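Local coordinates for cyclase (PDB 5IBZ) that is a cyclase of the putative cyclase family and may have arylformamidase activity, at the interface of chains A and B and the interface of chains A and C. Numbering follows the deposited sequence. Chains: chain A/B/C, Uncharacterized protein.

Contact 1: the interface of chains A and B. Residues chain A 77-79, 82, 89; chain B 136-137, 139-140.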
loop_
_atom_site.group_PDB
_atom_site.type_symbol
_atom_site.label_atom_id
_atom_site.label_comp_id
_atom_site.label_asym_id
_atom_site.label_seq_id
_atom_site.Cartn_x
_atom_site.Cartn_y
_atom_site.Cartn_z
ATOM N N GLU A 77 -12.126 -0.080 -4.162
ATOM C CA GLU A 77 -12.116 -1.432 -4.721
ATOM C C GLU A 77 -13.314 -1.644 -5.659
ATOM O O GLU A 77 -13.218 -2.353 -6.662
ATOM C CB GLU A 77 -12.140 -2.448 -3.579
ATOM C CG GLU A 77 -12.197 -3.917 -3.975
ATOM C CD GLU A 77 -10.951 -4.399 -4.656
ATOM O OE1 GLU A 77 -9.943 -3.675 -4.592
ATOM O OE2 GLU A 77 -10.970 -5.516 -5.237
ATOM N N ILE A 78 -14.444 -1.029 -5.311
ATOM C CA ILE A 78 -15.655 -1.080 -6.131
ATOM C C ILE A 78 -16.463 0.149 -5.748
ATOM O O ILE A 78 -16.428 0.578 -4.595
ATOM C CB ILE A 78 -16.436 -2.411 -5.935
ATOM C CG1 ILE A 78 -17.619 -2.505 -6.897
ATOM C CG2 ILE A 78 -16.895 -2.567 -4.527
ATOM C CD1 ILE A 78 -18.056 -3.922 -7.130
ATOM N N THR A 79 -17.159 0.734 -6.718
ATOM C CA THR A 79 -17.823 2.026 -6.575
ATOM C C THR A 79 -19.225 2.001 -7.142
ATOM O O THR A 79 -19.581 1.085 -7.871
ATOM C CB THR A 79 -17.096 3.167 -7.333
ATOM O OG1 THR A 79 -17.303 3.004 -8.741
ATOM C CG2 THR A 79 -15.625 3.199 -7.023
ATOM N N ASP A 82 -19.389 1.706 -10.977
ATOM C CA ASP A 82 -19.267 0.386 -11.573
ATOM C C ASP A 82 -20.628 -0.187 -11.940
ATOM O O ASP A 82 -20.719 -0.969 -12.868
ATOM C CB ASP A 82 -18.540 -0.555 -10.630
ATOM C CG ASP A 82 -17.072 -0.209 -10.508
ATOM O OD1 ASP A 82 -16.376 -0.112 -11.549
ATOM O OD2 ASP A 82 -16.616 0.031 -9.379
ATOM N N ALA A 89 -22.400 -6.054 -11.698
ATOM C CA ALA A 89 -21.131 -6.120 -10.976
ATOM C C ALA A 89 -21.229 -6.995 -9.718
ATOM O O ALA A 89 -22.219 -6.932 -8.980
ATOM C CB ALA A 89 -20.665 -4.717 -10.609
ATOM N N ARG B 136 -13.364 -0.993 -15.461
ATOM C CA ARG B 136 -14.077 -0.852 -14.196
ATOM C C ARG B 136 -13.101 -0.860 -13.017
ATOM O O ARG B 136 -11.888 -0.991 -13.195
ATOM C CB ARG B 136 -15.113 -1.981 -14.039
ATOM C CG ARG B 136 -16.189 -2.068 -15.175
ATOM C CD ARG B 136 -16.940 -3.469 -15.233
ATOM N NE ARG B 136 -17.620 -3.682 -16.525
ATOM C CZ ARG B 136 -17.964 -4.864 -17.003
ATOM N NH1 ARG B 136 -17.673 -5.962 -16.316
ATOM N NH2 ARG B 136 -18.588 -4.948 -18.175
ATOM N N SER B 137 -13.638 -0.703 -11.814
ATOM C CA SER B 137 -12.822 -0.856 -10.614
ATOM C C SER B 137 -12.247 -2.254 -10.539
ATOM O O SER B 137 -12.758 -3.194 -11.145
ATOM C CB SER B 137 -13.625 -0.577 -9.347
ATOM O OG SER B 137 -14.132 0.739 -9.318
ATOM N N GLY B 139 -12.341 -4.458 -8.251
ATOM C CA GLY B 139 -13.245 -5.443 -7.679
ATOM C C GLY B 139 -14.355 -5.843 -8.633
ATOM O O GLY B 139 -15.144 -6.745 -8.342
ATOM N N ALA B 140 -14.418 -5.167 -9.777
ATOM C CA ALA B 140 -15.401 -5.452 -10.814
ATOM C C ALA B 140 -14.692 -5.808 -12.104
ATOM O O ALA B 140 -15.240 -5.613 -13.202
ATOM C CB ALA B 140 -16.317 -4.258 -11.022
HETATM O O HOH W 1 -15.270 3.102 -10.961
#
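A:Asp82 reaches across to B:Ser137 and grips it with both carboxylate oxygens. The side chain leaves the helix 80-85 with CG anti to the carbonyl carbon (chi1 -71°). Its CB leads to CG, which lies 3.7 Å from B:Ser137 CB. From there the carboxylate splits its work. OD1 accepts the backbone N-H of B:Ser137 at 2.8 Å from N. That bond is almost straight, 178° at the hydrogen, and arrives on the syn side, tilted out of the carboxylate plane. OD2 takes the hydroxyl of the same serine on its syn lone pair, with OG at 2.6 Å. The anti lone pair of OD2 receives the backbone N of A:Thr79 at 2.8 Å. A:Thr79 OG1 also donates to OD2, from above the carboxylate plane. Three donors thus hold OD2 and should keep the carboxylate from turning. Water 1 joins A:Thr79 OG1 to B:Ser137 OG. Beside this clamp, B:Gly139 N donates to the backbone oxygen A:Glu77 O at 2.8 Å. The A:Glu77 side chain bends at chi2 (67°) and brings its carboxylate oxygen OE2 to 3.3 Å from B:Gly139 CA, a contact and not a hydrogen bond. On chain A the site starts in the loop at A:Glu77, passes the one-residue strand 78-78 and reaches the helix 80-85. On chain B it comprises a loop and the following 3-10 helix 138-140.

Contact 2: the interface of chains A and C. Residues chain A 56-60; chain C 308-310.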
loop_
_atom_site.group_PDB
_atom_site.type_symbol
_atom_site.label_atom_id
_atom_site.label_comp_id
_atom_site.label_asym_id
_atom_site.label_seq_id
_atom_site.Cartn_x
_atom_site.Cartn_y
_atom_site.Cartn_z
ATOM N N ALA A 56 -9.154 17.049 13.471
ATOM C CA ALA A 56 -8.363 16.380 12.439
ATOM C C ALA A 56 -8.359 17.144 11.123
ATOM O O ALA A 56 -9.348 17.788 10.752
ATOM C CB ALA A 56 -8.886 14.988 12.187
ATOM N N ILE A 57 -7.263 17.010 10.391
ATOM C CA ILE A 57 -7.271 17.374 8.981
ATOM C C ILE A 57 -7.835 16.213 8.168
ATOM O O ILE A 57 -7.836 15.062 8.606
ATOM C CB ILE A 57 -5.880 17.745 8.457
ATOM C CG1 ILE A 57 -4.894 16.576 8.543
ATOM C CG2 ILE A 57 -5.346 19.032 9.138
ATOM C CD1 ILE A 57 -3.749 16.761 7.574
ATOM N N PRO A 58 -8.301 16.507 6.955
ATOM C CA PRO A 58 -8.758 15.374 6.133
ATOM C C PRO A 58 -7.626 14.426 5.751
ATOM O O PRO A 58 -6.531 14.875 5.402
ATOM C CB PRO A 58 -9.334 16.048 4.880
ATOM C CG PRO A 58 -8.858 17.434 4.890
ATOM C CD PRO A 58 -8.465 17.803 6.290
ATOM N N ILE A 59 -7.891 13.131 5.832
ATOM C CA ILE A 59 -6.980 12.115 5.320
ATOM C C ILE A 59 -7.197 11.992 3.813
ATOM O O ILE A 59 -8.216 11.467 3.354
ATOM C CB ILE A 59 -7.195 10.759 6.025
ATOM C CG1 ILE A 59 -6.943 10.902 7.528
ATOM C CG2 ILE A 59 -6.285 9.712 5.413
ATOM C CD1 ILE A 59 -7.153 9.630 8.316
ATOM N N ASP A 60 -6.250 12.535 3.052
ATOM C CA ASP A 60 -6.278 12.527 1.592
ATOM C C ASP A 60 -4.844 12.823 1.139
ATOM O O ASP A 60 -3.934 12.850 1.978
ATOM C CB ASP A 60 -7.326 13.519 1.024
ATOM C CG ASP A 60 -7.061 14.965 1.393
ATOM O OD1 ASP A 60 -5.888 15.329 1.614
ATOM O OD2 ASP A 60 -8.044 15.757 1.457
ATOM N N TYR C 308 -11.418 11.067 9.778
ATOM C CA TYR C 308 -11.874 12.078 8.850
ATOM C C TYR C 308 -11.279 11.755 7.485
ATOM O O TYR C 308 -10.170 12.172 7.177
ATOM C CB TYR C 308 -11.434 13.455 9.360
ATOM C CG TYR C 308 -11.790 14.658 8.524
ATOM C CD1 TYR C 308 -12.540 14.550 7.359
ATOM C CD2 TYR C 308 -11.328 15.916 8.884
ATOM C CE1 TYR C 308 -12.829 15.654 6.584
ATOM C CE2 TYR C 308 -11.624 17.046 8.113
ATOM C CZ TYR C 308 -12.362 16.901 6.961
ATOM O OH TYR C 308 -12.654 17.997 6.163
ATOM N N ILE C 309 -12.006 10.972 6.687
ATOM C CA ILE C 309 -11.502 10.550 5.374
ATOM C C ILE C 309 -12.488 10.972 4.284
ATOM O O ILE C 309 -13.474 10.271 4.020
ATOM C CB ILE C 309 -11.264 9.015 5.282
ATOM C CG1 ILE C 309 -10.505 8.476 6.500
ATOM C CG2 ILE C 309 -10.511 8.690 4.011
ATOM C CD1 ILE C 309 -10.478 6.936 6.586
ATOM N N PRO C 310 -12.245 12.129 3.648
ATOM C CA PRO C 310 -13.231 12.602 2.671
ATOM C C PRO C 310 -13.363 11.647 1.481
ATOM O O PRO C 310 -12.384 11.151 0.916
ATOM C CB PRO C 310 -12.686 13.973 2.246
ATOM C CG PRO C 310 -11.231 13.929 2.565
ATOM C CD PRO C 310 -11.121 13.081 3.796
HETATM O O HOH W 2 -9.664 10.639 0.994
#
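Two extended loop segments, A:Ala56 to A:Asp60 and C:Tyr308 to C:Pro310, pack together at this two-fold interface. The phenol ring of C:Tyr308 lies against A:Pro58. It carries A:Pro58 CA over its centre, 3.7 Å from the ring centroid, in a CH-pi contact. The ring gets there with CG anti to its own backbone N (chi1 179°). The two side chains lie side by side and point the same way, and A:Pro58 CD sits 3.7 Å from C:Tyr308 CE2. At the ring edge, in plane, is the backbone oxygen A:Ala56 O, 3.3 Å from C:Tyr308 CD2. An alanine in place of C:Tyr308 would probably leave A:Pro58 without its aromatic partner and open a gap between the loops. The backbone adds a hydrogen bond: A:Ile59 N donates to C:Tyr308 O at 2.8 Å, nearly straight at 172°. Further along, A:Pro58 CB meets C:Pro310 CD at 3.6 Å, so the proline is packed against both a ring face and a second proline. A:Ile59 and C:Ile309 cross obliquely, with A:Ile59 CD1 4.0 Å from C:Ile309 CG1. Water 2 bridges the backbone oxygens A:Ile59 O and C:Pro310 O. The patch combines apolar packing with a backbone hydrogen bond and a water bridge, and ties chain A to chain C. It may support the deposited tetramer, although the structure alone does not prove that assembly in solution.

Contact 1 and contact 2 lie about 23 Å apart, measured between the centres of their C-alpha atoms. They share no residues. Chain A takes part in both and meets a different neighbour in each, chain B in contact 1 and chain C in contact 2. The two draw on different elements of chain A: contact 1 uses a loop and the helix 80-85, while contact 2 uses a loop that follows the strand 52-54. Each interface is two-fold symmetric, so each patch has a twin with the chains exchanged. One subunit can therefore join two neighbours at once, which fits the deposited assembly of four copies.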